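Local coordinates for protein polyisoprenyl-teichoic acid--peptidoglycan teichoic acid transferase TagV (Bacillus subtilis, PDB 6UF3) that is a transferase of the cell envelope, built on the mixed alpha/beta fold of the LytR-CpsA-Psr family, at residues 14-19 with 93-98; 22-27 with 63-68. One frame throughout, in Å; residues are numbered along the deposited sequence.

Contact 1. Residues 14-19 with 93-98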
loop_
_atom_site.group_PDB
_atom_site.type_symbol
_atom_site.label_atom_id
_atom_site.label_comp_id
_atom_site.label_asym_id
_atom_site.label_seq_id
_atom_site.Cartn_x
_atom_site.Cartn_y
_atom_site.Cartn_z
ATOM N N GLU A 14 -12.373 0.371 -1.959
ATOM C CA GLU A 14 -13.569 1.189 -1.803
ATOM C C GLU A 14 -14.654 0.433 -1.044
ATOM O O GLU A 14 -15.121 0.890 0.005
ATOM C CB GLU A 14 -14.094 1.652 -3.172
ATOM C CG GLU A 14 -15.375 2.471 -3.081
ATOM C CD GLU A 14 -15.759 3.141 -4.392
ATOM O OE1 GLU A 14 -14.984 3.051 -5.369
ATOM O OE2 GLU A 14 -16.842 3.763 -4.439
ATOM N N ASP A 15 -15.045 -0.737 -1.547
ATOM C CA ASP A 15 -16.114 -1.541 -0.966
ATOM C C ASP A 15 -15.528 -2.813 -0.366
ATOM O O ASP A 15 -14.934 -3.626 -1.085
ATOM C CB ASP A 15 -17.166 -1.898 -2.018
ATOM C CG ASP A 15 -17.846 -0.677 -2.613
ATOM O OD1 ASP A 15 -18.365 0.159 -1.843
ATOM O OD2 ASP A 15 -17.861 -0.558 -3.857
ATOM N N TYR A 16 -15.709 -2.992 0.947
ATOM C CA TYR A 16 -15.470 -4.296 1.552
ATOM C C TYR A 16 -16.437 -5.358 1.028
ATOM O O TYR A 16 -16.108 -6.547 1.063
ATOM C CB TYR A 16 -15.596 -4.207 3.074
ATOM C CG TYR A 16 -14.362 -3.721 3.804
ATOM C CD1 TYR A 16 -13.210 -4.493 3.857
ATOM C CD2 TYR A 16 -14.367 -2.503 4.468
ATOM C CE1 TYR A 16 -12.079 -4.047 4.533
ATOM C CE2 TYR A 16 -13.248 -2.052 5.147
ATOM C CZ TYR A 16 -12.107 -2.825 5.174
ATOM O OH TYR A 16 -10.992 -2.368 5.850
ATOM N N ALA A 17 -17.613 -4.966 0.536
ATOM C CA ALA A 17 -18.594 -5.945 0.068
ATOM C C ALA A 17 -19.393 -5.379 -1.096
ATOM O O ALA A 17 -20.081 -4.362 -0.941
ATOM C CB ALA A 17 -19.542 -6.354 1.210
ATOM N N THR A 18 -19.352 -6.058 -2.242
ATOM C CA THR A 18 -20.218 -5.667 -3.351
ATOM C C THR A 18 -20.317 -6.813 -4.352
ATOM O O THR A 18 -19.441 -7.679 -4.425
ATOM C CB THR A 18 -19.713 -4.391 -4.034
ATOM O OG1 THR A 18 -20.694 -3.927 -4.968
ATOM C CG2 THR A 18 -18.401 -4.656 -4.758
ATOM N N LYS A 19 -21.408 -6.803 -5.122
ATOM C CA LYS A 19 -21.622 -7.756 -6.213
ATOM C C LYS A 19 -21.663 -9.199 -5.719
ATOM O O LYS A 19 -21.300 -10.127 -6.447
ATOM C CB LYS A 19 -20.563 -7.596 -7.309
ATOM C CG LYS A 19 -20.918 -6.566 -8.370
ATOM C CD LYS A 19 -19.669 -6.048 -9.069
ATOM C CE LYS A 19 -19.052 -4.889 -8.307
ATOM N NZ LYS A 19 -19.925 -3.685 -8.292
ATOM N N THR A 93 -5.813 -3.562 5.717
ATOM C CA THR A 93 -6.802 -3.185 4.715
ATOM C C THR A 93 -7.520 -1.931 5.190
ATOM O O THR A 93 -7.873 -1.824 6.369
ATOM C CB THR A 93 -7.836 -4.295 4.466
ATOM O OG1 THR A 93 -7.176 -5.537 4.202
ATOM C CG2 THR A 93 -8.720 -3.948 3.266
ATOM N N VAL A 94 -7.745 -0.989 4.279
ATOM C CA VAL A 94 -8.507 0.205 4.623
ATOM C C VAL A 94 -9.436 0.565 3.470
ATOM O O VAL A 94 -9.038 0.504 2.299
ATOM C CB VAL A 94 -7.561 1.361 5.014
ATOM C CG1 VAL A 94 -6.863 2.002 3.800
ATOM C CG2 VAL A 94 -8.282 2.358 5.842
ATOM N N ASP A 95 -10.702 0.880 3.793
ATOM C CA ASP A 95 -11.623 1.403 2.795
ATOM C C ASP A 95 -11.592 2.931 2.900
ATOM O O ASP A 95 -10.751 3.499 3.615
ATOM C CB ASP A 95 -13.024 0.760 2.912
ATOM C CG ASP A 95 -13.814 1.223 4.122
ATOM O OD1 ASP A 95 -13.232 1.858 5.028
ATOM O OD2 ASP A 95 -15.032 0.927 4.146
ATOM N N PHE A 96 -12.441 3.609 2.121
ATOM C CA PHE A 96 -12.371 5.070 2.052
ATOM C C PHE A 96 -12.653 5.698 3.410
ATOM O O PHE A 96 -11.942 6.614 3.844
ATOM C CB PHE A 96 -13.359 5.617 1.022
ATOM C CG PHE A 96 -12.971 5.366 -0.410
ATOM C CD1 PHE A 96 -11.777 4.741 -0.728
ATOM C CD2 PHE A 96 -13.818 5.754 -1.440
ATOM C CE1 PHE A 96 -11.430 4.510 -2.045
ATOM C CE2 PHE A 96 -13.476 5.525 -2.764
ATOM C CZ PHE A 96 -12.279 4.903 -3.063
ATOM N N ASP A 97 -13.711 5.235 4.082
ATOM C CA ASP A 97 -14.067 5.813 5.378
ATOM C C ASP A 97 -12.981 5.545 6.409
ATOM O O ASP A 97 -12.600 6.439 7.178
ATOM C CB ASP A 97 -15.410 5.250 5.854
ATOM C CG ASP A 97 -15.889 5.905 7.136
ATOM O OD1 ASP A 97 -15.728 5.290 8.215
ATOM O OD2 ASP A 97 -16.412 7.042 7.060
ATOM N N GLY A 98 -12.479 4.309 6.447
ATOM C CA GLY A 98 -11.417 3.987 7.382
ATOM C C GLY A 98 -10.166 4.800 7.122
ATOM O O GLY A 98 -9.483 5.227 8.058
HETATM O O HOH W 1 -11.332 0.102 6.803
#
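Tyr16 reaches across to the start of a helix with its phenol oxygen, which donates to a water lying in the plane of the ring: Tyr16 OH to the water oxygen is 2.7 Å. The same water accepts from the backbone Asp95 N at 3.2 Å, so it bridges the two segments at the point where strand 90-94 gives way to helix 96-105. The Tyr16 and Thr93 side chains slide past each other in opposite directions, with Tyr16 CE1 and Thr93 CG2 3.6 Å apart. The Asp95 side chain crosses that of Tyr16 at about a right angle, the carboxylate plane turned 45° from the ring, and Tyr16 CE2 meets Asp95 CG at 3.5 Å.

That carboxylate already has a job. Asp95 is the N-cap of helix 96-105, and its OD1 accepts from Gly98 N in a nearly straight bond of 2.9 Å. The placing follows from the mixed beta sheet of this alpha/beta fold: strands 6-13 and 90-94 lie side by side and parallel, Val94 bonding to the backbone of Met11 and Ile13, so the loop leaving one strand lands beside the helix start that follows the other.

Glu14 packs on the next residue of that helix. Its CG stands anti to the backbone N (chi1 178°) and the chain continues extended, laying the aliphatic part over one face of the Phe96 ring. Glu14 CB sits 4.0 Å from the Phe96 ring centroid, a CH-pi contact, and Glu14 CG comes to 3.6 Å from Phe96 CE2. The carboxylate plane is only 19° from that of the ring, and Leu144 and Arg148 of helix 140-148 also touch Phe96.

Contact 2. Residues 22-27 with 63-68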
loop_
_atom_site.group_PDB
_atom_site.type_symbol
_atom_site.label_atom_id
_atom_site.label_comp_id
_atom_site.label_asym_id
_atom_site.label_seq_id
_atom_site.Cartn_x
_atom_site.Cartn_y
_atom_site.Cartn_z
ATOM N N LYS A 22 -16.534 -9.337 -2.872
ATOM C CA LYS A 22 -15.839 -8.145 -2.399
ATOM C C LYS A 22 -15.539 -7.227 -3.581
ATOM O O LYS A 22 -15.702 -7.601 -4.744
ATOM C CB LYS A 22 -14.535 -8.505 -1.666
ATOM C CG LYS A 22 -14.624 -9.723 -0.757
ATOM C CD LYS A 22 -14.565 -9.335 0.714
ATOM C CE LYS A 22 -15.089 -10.460 1.600
ATOM N NZ LYS A 22 -15.386 -9.996 2.983
ATOM N N GLY A 23 -15.081 -6.000 -3.273
ATOM C CA GLY A 23 -14.730 -5.053 -4.313
ATOM C C GLY A 23 -13.307 -5.247 -4.820
ATOM O O GLY A 23 -12.514 -5.979 -4.238
ATOM N N ARG A 24 -12.993 -4.581 -5.929
ATOM C CA ARG A 24 -11.613 -4.583 -6.411
ATOM C C ARG A 24 -10.743 -3.695 -5.529
ATOM O O ARG A 24 -11.197 -2.687 -4.983
ATOM C CB ARG A 24 -11.546 -4.099 -7.858
ATOM C CG ARG A 24 -12.348 -4.959 -8.825
ATOM C CD ARG A 24 -12.512 -4.279 -10.174
ATOM N NE ARG A 24 -11.391 -4.575 -11.058
ATOM C CZ ARG A 24 -11.382 -5.562 -11.948
ATOM N NH1 ARG A 24 -12.444 -6.350 -12.078
ATOM N NH2 ARG A 24 -10.313 -5.758 -12.709
ATOM N N SER A 25 -9.481 -4.080 -5.383
ATOM C CA SER A 25 -8.556 -3.238 -4.646
ATOM C C SER A 25 -8.098 -2.088 -5.536
ATOM O O SER A 25 -8.029 -2.207 -6.761
ATOM C CB SER A 25 -7.362 -4.049 -4.135
ATOM O OG SER A 25 -6.661 -4.666 -5.200
ATOM N N ASP A 26 -7.847 -0.943 -4.915
ATOM C CA ASP A 26 -7.340 0.203 -5.650
ATOM C C ASP A 26 -5.869 0.452 -5.387
ATOM O O ASP A 26 -5.168 0.969 -6.262
ATOM C CB ASP A 26 -8.138 1.465 -5.298
ATOM C CG ASP A 26 -9.595 1.368 -5.706
ATOM O OD1 ASP A 26 -10.470 1.461 -4.817
ATOM O OD2 ASP A 26 -9.864 1.192 -6.915
ATOM N N SER A 27 -5.384 0.070 -4.213
ATOM C CA SER A 27 -4.010 0.360 -3.821
ATOM C C SER A 27 -3.394 -0.904 -3.249
ATOM O O SER A 27 -4.016 -1.565 -2.410
ATOM C CB SER A 27 -3.974 1.504 -2.796
ATOM O OG SER A 27 -2.638 1.807 -2.418
ATOM N N LYS A 63 -6.170 -8.897 -14.106
ATOM C CA LYS A 63 -5.568 -7.787 -13.380
ATOM C C LYS A 63 -5.494 -8.116 -11.896
ATOM O O LYS A 63 -6.401 -8.730 -11.345
ATOM C CB LYS A 63 -6.379 -6.514 -13.584
ATOM C CG LYS A 63 -6.525 -6.089 -15.004
ATOM C CD LYS A 63 -7.351 -4.830 -15.077
ATOM C CE LYS A 63 -7.668 -4.490 -16.501
ATOM N NZ LYS A 63 -8.100 -3.078 -16.641
ATOM N N ILE A 64 -4.412 -7.688 -11.237
ATOM C CA ILE A 64 -4.239 -8.088 -9.843
ATOM C C ILE A 64 -5.331 -7.487 -8.959
ATOM O O ILE A 64 -5.700 -8.076 -7.934
ATOM C CB ILE A 64 -2.826 -7.730 -9.342
ATOM C CG1 ILE A 64 -2.568 -8.407 -7.994
ATOM C CG2 ILE A 64 -2.620 -6.212 -9.273
ATOM C CD1 ILE A 64 -1.094 -8.441 -7.588
ATOM N N ASN A 65 -5.902 -6.347 -9.353
ATOM C CA ASN A 65 -6.920 -5.729 -8.506
ATOM C C ASN A 65 -8.198 -6.554 -8.443
ATOM O O ASN A 65 -9.006 -6.351 -7.528
ATOM C CB ASN A 65 -7.219 -4.298 -8.970
ATOM C CG ASN A 65 -7.905 -4.232 -10.314
ATOM O OD1 ASN A 65 -8.033 -5.230 -11.020
ATOM N ND2 ASN A 65 -8.349 -3.040 -10.680
ATOM N N ALA A 66 -8.387 -7.498 -9.368
ATOM C CA ALA A 66 -9.554 -8.370 -9.288
ATOM C C ALA A 66 -9.422 -9.419 -8.192
ATOM O O ALA A 66 -10.435 -10.024 -7.820
ATOM C CB ALA A 66 -9.803 -9.053 -10.635
ATOM N N ALA A 67 -8.211 -9.644 -7.659
ATOM C CA ALA A 67 -8.048 -10.696 -6.655
ATOM C C ALA A 67 -8.947 -10.461 -5.448
ATOM O O ALA A 67 -9.553 -11.399 -4.928
ATOM C CB ALA A 67 -6.587 -10.795 -6.206
ATOM N N TYR A 68 -9.022 -9.216 -4.969
ATOM C CA TYR A 68 -9.846 -8.933 -3.800
ATOM C C TYR A 68 -11.310 -9.194 -4.094
ATOM O O TYR A 68 -12.064 -9.578 -3.197
ATOM C CB TYR A 68 -9.634 -7.487 -3.341
ATOM C CG TYR A 68 -9.968 -7.241 -1.882
ATOM C CD1 TYR A 68 -11.254 -6.915 -1.502
ATOM C CD2 TYR A 68 -8.991 -7.320 -0.897
ATOM C CE1 TYR A 68 -11.582 -6.690 -0.174
ATOM C CE2 TYR A 68 -9.309 -7.092 0.444
ATOM C CZ TYR A 68 -10.604 -6.778 0.795
ATOM O OH TYR A 68 -10.945 -6.547 2.115
HETATM O O HOH W 2 -6.574 -7.436 -5.347
HETATM O O HOH W 3 -8.988 -0.717 -8.837
#
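Asn65 carries its CG between the backbone N and the carbonyl carbon (chi1 68°), while the Arg24 chain bends at chi3 (87°), which turns NE out of the line of the chain toward the Asn65 amide. The guanidinium and amide planes stand 85° apart. The polar link between them is weak: Arg24 NH2 donates to Asn65 OD1 at 2.9 Å through a poorly aligned hydrogen. Ala66 CB lies over one face of the guanidinium, offset toward its rim and 3.9 Å from Arg24 NH2. At the edge of the same group runs the CD of Lys63, whose NZ goes on to a salt bridge with Asp48.

The backbone makes the firmer join. Ser25 N donates to a lone pair of Asn65 O at 3.2 Å, in the carbonyl plane. Two waters add to it: one bonds Ser25 OG at 2.8 Å and also meets Ile64 O and Tyr68 N, and the other donates to Ser25 O at 2.7 Å as well as to Asp26 OD2, while accepting from Asn65 ND2. Toward Lys22, the Tyr68 ring takes Gly23 O at its edge, close to Tyr68 CD1 (3.2 Å), and Lys22 CB lies just 3.1 Å from Tyr68 O.

Residues 64-68 coil with helix-like backbone angles, held by turns such as Ala67 N to Ile64 O, but form no regular helix; they lead on to helix 72-84, where Lys73 and Thr76 touch Tyr68. They pack against the start of strand 25-34 of the mixed sheet, just before Asp26 and Ser27, which both face Gly12 of strand 6-13 in a classic beta bulge.

The centres of contacts 1 and 2 are about 11 Å apart, and the two meet directly where the chain between strands 6-13 and 25-34 doubles back. Asp15 O and Gly23 N, at 3.2 Å, make a probable hydrogen bond between the two limbs of that loop, and Lys22 CD packs against Tyr16 O close by. The two tyrosines also touch: Tyr16 CD1 lies 3.5 Å from Tyr68 OH. Both contacts reach the same sheet, contact 1 by way of strand 90-94 and contact 2 by way of strand 25-34, with strand 6-13 running between those two strands.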